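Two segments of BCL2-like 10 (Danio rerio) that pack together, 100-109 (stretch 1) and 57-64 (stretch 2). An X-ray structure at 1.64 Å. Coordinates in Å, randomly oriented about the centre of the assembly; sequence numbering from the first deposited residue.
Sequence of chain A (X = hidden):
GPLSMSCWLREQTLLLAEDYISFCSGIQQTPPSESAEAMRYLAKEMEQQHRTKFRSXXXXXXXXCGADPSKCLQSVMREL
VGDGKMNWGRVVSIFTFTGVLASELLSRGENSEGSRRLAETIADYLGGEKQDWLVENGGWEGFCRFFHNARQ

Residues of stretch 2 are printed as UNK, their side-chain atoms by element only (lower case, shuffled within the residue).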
# COMPACT_ATOMS: atom_id res chain seq x y z
N VAL A 100 -0.76 -8.49 0.85
CA VAL A 100 -1.49 -9.72 0.55
C VAL A 100 -1.23 -10.14 -0.89
O VAL A 100 -1.05 -11.33 -1.18
CB VAL A 100 -2.99 -9.53 0.83
CG1 VAL A 100 -3.77 -10.78 0.44
CG2 VAL A 100 -3.22 -9.20 2.29
N LEU A 101 -1.23 -9.18 -1.81
CA LEU A 101 -0.92 -9.45 -3.20
C LEU A 101 0.44 -10.12 -3.33
O LEU A 101 0.58 -11.15 -4.01
CB LEU A 101 -0.96 -8.13 -3.98
CG LEU A 101 -1.34 -8.04 -5.45
CD1 LEU A 101 -2.46 -8.99 -5.83
CD2 LEU A 101 -1.74 -6.60 -5.72
N ALA A 102 1.45 -9.56 -2.68
CA ALA A 102 2.80 -10.12 -2.75
C ALA A 102 2.83 -11.54 -2.21
O ALA A 102 3.46 -12.42 -2.80
CB ALA A 102 3.77 -9.22 -1.98
N SER A 103 2.15 -11.78 -1.08
CA SER A 103 2.13 -13.12 -0.50
C SER A 103 1.44 -14.11 -1.43
O SER A 103 1.85 -15.27 -1.53
CB SER A 103 1.43 -13.09 0.86
OG SER A 103 2.07 -12.17 1.73
N GLU A 104 0.38 -13.67 -2.11
CA GLU A 104 -0.33 -14.55 -3.03
C GLU A 104 0.54 -14.88 -4.24
O GLU A 104 0.56 -16.03 -4.70
CB GLU A 104 -1.65 -13.91 -3.46
CG GLU A 104 -2.46 -14.72 -4.47
CD GLU A 104 -3.05 -15.98 -3.88
OE1 GLU A 104 -3.30 -16.00 -2.65
OE2 GLU A 104 -3.29 -16.94 -4.64
N LEU A 105 1.27 -13.89 -4.76
CA LEU A 105 2.15 -14.15 -5.89
C LEU A 105 3.24 -15.15 -5.52
O LEU A 105 3.58 -16.04 -6.32
CB LEU A 105 2.76 -12.84 -6.39
CG LEU A 105 1.79 -11.91 -7.11
CD1 LEU A 105 2.34 -10.50 -7.21
CD2 LEU A 105 1.47 -12.45 -8.50
N LEU A 106 3.80 -15.04 -4.31
CA LEU A 106 4.76 -16.03 -3.85
C LEU A 106 4.12 -17.41 -3.73
O LEU A 106 4.72 -18.41 -4.12
CB LEU A 106 5.35 -15.59 -2.51
CG LEU A 106 6.63 -14.76 -2.59
CD1 LEU A 106 6.44 -13.54 -3.48
CD2 LEU A 106 7.08 -14.33 -1.20
N SER A 107 2.90 -17.47 -3.19
CA SER A 107 2.20 -18.75 -3.09
C SER A 107 2.02 -19.39 -4.46
O SER A 107 2.00 -20.62 -4.57
CB SER A 107 0.84 -18.57 -2.42
OG SER A 107 0.99 -18.27 -1.04
N ARG A 108 1.90 -18.58 -5.51
CA ARG A 108 1.70 -19.08 -6.86
C ARG A 108 3.00 -19.41 -7.57
O ARG A 108 2.98 -19.76 -8.76
CB ARG A 108 0.90 -18.06 -7.67
CG ARG A 108 -0.49 -17.82 -7.11
CD ARG A 108 -1.27 -16.79 -7.91
NE ARG A 108 -2.66 -16.74 -7.45
CZ ARG A 108 -3.68 -16.26 -8.17
NH1 ARG A 108 -4.90 -16.26 -7.66
NH2 ARG A 108 -3.47 -15.79 -9.40
N GLY A 109 4.14 -19.32 -6.88
CA GLY A 109 5.41 -19.70 -7.46
C GLY A 109 6.20 -18.58 -8.10
O GLY A 109 7.22 -18.86 -8.75
N UNK A 57 -10.12 -10.35 -2.48
CA UNK A 57 -9.80 -9.28 -3.42
C UNK A 57 -8.49 -9.55 -4.15
O UNK A 57 -8.39 -9.37 -5.37
c UNK A 57 -10.77 -6.07 -1.43
c UNK A 57 -11.05 -7.29 -2.29
c UNK A 57 -9.72 -7.94 -2.69
c UNK A 57 -11.87 -6.90 -3.51
N UNK A 58 -7.46 -9.98 -3.41
CA UNK A 58 -6.17 -10.25 -4.04
C UNK A 58 -6.29 -11.32 -5.11
O UNK A 58 -5.68 -11.22 -6.18
c UNK A 58 -5.15 -10.66 -2.98
o UNK A 58 -5.49 -11.91 -2.39
N UNK A 59 -7.08 -12.37 -4.84
CA UNK A 59 -7.21 -13.45 -5.81
C UNK A 59 -8.04 -13.02 -7.02
O UNK A 59 -7.68 -13.33 -8.16
c UNK A 59 -6.88 -15.26 -4.08
c UNK A 59 -7.44 -16.48 -3.37
c UNK A 59 -7.81 -14.68 -5.13
o UNK A 59 -8.55 -16.92 -3.65
n UNK A 59 -6.66 -17.04 -2.45
N UNK A 60 -9.13 -12.28 -6.80
CA UNK A 60 -9.87 -11.71 -7.93
C UNK A 60 -8.97 -10.81 -8.76
O UNK A 60 -8.92 -10.93 -9.99
c UNK A 60 -13.48 -10.89 -6.67
o UNK A 60 -14.38 -10.78 -7.53
o UNK A 60 -13.52 -10.31 -5.56
c UNK A 60 -11.08 -10.92 -7.43
c UNK A 60 -12.27 -11.75 -6.99
N UNK A 61 -8.27 -9.88 -8.10
CA UNK A 61 -7.37 -8.96 -8.76
C UNK A 61 -6.39 -9.70 -9.67
O UNK A 61 -6.29 -9.42 -10.87
c UNK A 61 -5.78 -5.87 -8.37
c UNK A 61 -5.55 -7.23 -8.23
c UNK A 61 -3.31 -6.89 -9.03
c UNK A 61 -4.30 -7.73 -8.56
c UNK A 61 -3.55 -5.55 -9.17
c UNK A 61 -6.63 -8.14 -7.70
c UNK A 61 -4.79 -5.03 -8.84
N UNK A 62 -5.64 -10.65 -9.10
CA UNK A 62 -4.61 -11.33 -9.88
C UNK A 62 -5.21 -12.18 -11.00
O UNK A 62 -4.55 -12.41 -12.01
c UNK A 62 -3.75 -12.20 -8.96
c UNK A 62 -2.13 -12.42 -7.07
c UNK A 62 -2.83 -11.45 -8.00
c UNK A 62 -1.81 -10.59 -8.75
N UNK A 63 -6.45 -12.64 -10.84
CA UNK A 63 -7.08 -13.44 -11.88
C UNK A 63 -7.69 -12.61 -13.00
O UNK A 63 -7.91 -13.14 -14.09
o UNK A 63 -6.44 -15.85 -10.61
o UNK A 63 -8.27 -15.83 -9.41
c UNK A 63 -8.16 -14.35 -11.27
c UNK A 63 -7.58 -15.42 -10.37
N UNK A 64 -7.97 -11.32 -12.75
CA UNK A 64 -8.51 -10.45 -13.79
C UNK A 64 -7.47 -9.49 -14.36
O UNK A 64 -7.72 -8.90 -15.42
o UNK A 64 -9.23 -8.72 -12.23
c UNK A 64 -10.76 -10.54 -12.65
c UNK A 64 -9.69 -9.63 -13.24
O HOH W 1 -4.28 -14.16 -0.86

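Position 57 carries four carbons, forked at the second, and none comes near stretch 1. A chain forked one carbon beyond CB is Leu 57, buried, but not by this contact.

Position 58 has one carbon and then one oxygen, on a CA-to-CB bond that points toward stretch 1. The oxygen lies 3.5 Å from Val 100 CG1, and water 1 donates to it at 3.0 Å. This is Ser 58. Its small side chain sits where the backbones come closest, Leu 101 CA to Ser 58 CA being 5.4 Å.

Position 59 shows three carbons, the third bearing one oxygen and one nitrogen, an amide whose nitrogen approaches Glu 104. It is Gln 59, and its NE2 lies 3.5 Å from Glu 104 OE1.

Position 60 also has three carbons, the last with two oxygens. Its CA-to-CB bond points away from stretch 1, which it does not touch. The carboxylate makes it Glu 60.

At position 61 one carbon leads to a six-carbon ring with no heteroatom, and Leu 101 CD2 lies over the ring face, 4.1 Å from the centroid in a CH-pi contact. This is Phe 61, whose CD2 is 3.5 Å from Leu 101 CD1.

Position 62 has four carbons, forked at the second, packed against Leu 101, Glu 104 and Leu 105; its CA-to-CB bond points toward stretch 1. It is Leu 62, with the largest covered area of its stretch. Leu 101 CD1 meets its CG at 3.3 Å, Leu 105 CD2 its CD2 at 3.8 Å, and Glu 104 CG its CD1 at 3.5 Å.

Position 63 has two carbons, the second with two oxygens, one of which accepts a hydrogen bond from Arg 108. It is Asp 63: Arg 108 NH2 donates to its OD2 at 3.2 Å in a salt bridge, and Arg 108 NH1 adds a weak bond to OD2 at 3.4 Å.

Position 64 has a CB carrying one oxygen and one carbon, out of reach of stretch 1. This is Thr 64, its OG1 donating to Glu 60 O at 3.2 Å.

The helices cross at -64°, 9.4 Å apart at closest approach, and serine keeps the bulk low at the nearest backbone pair. One helical turn later, Leu 62 fills the space between Leu 101, Glu 104 and Leu 105. Polar groups finish the contact: water 1 bridges Ser 58 OG to Glu 104 OE1, donating to the latter at 2.7 Å. Within stretch 1, Arg 108 NE also forms a salt bridge with Glu 104 OE2 at 2.9 Å, so its guanidinium joins the carboxylates of Glu 104 and Asp 63, with Leu 62 CD1 over one face and Asp 63 OD2 at the edge.

Stretch 2 (57-64) LSQEFLDT
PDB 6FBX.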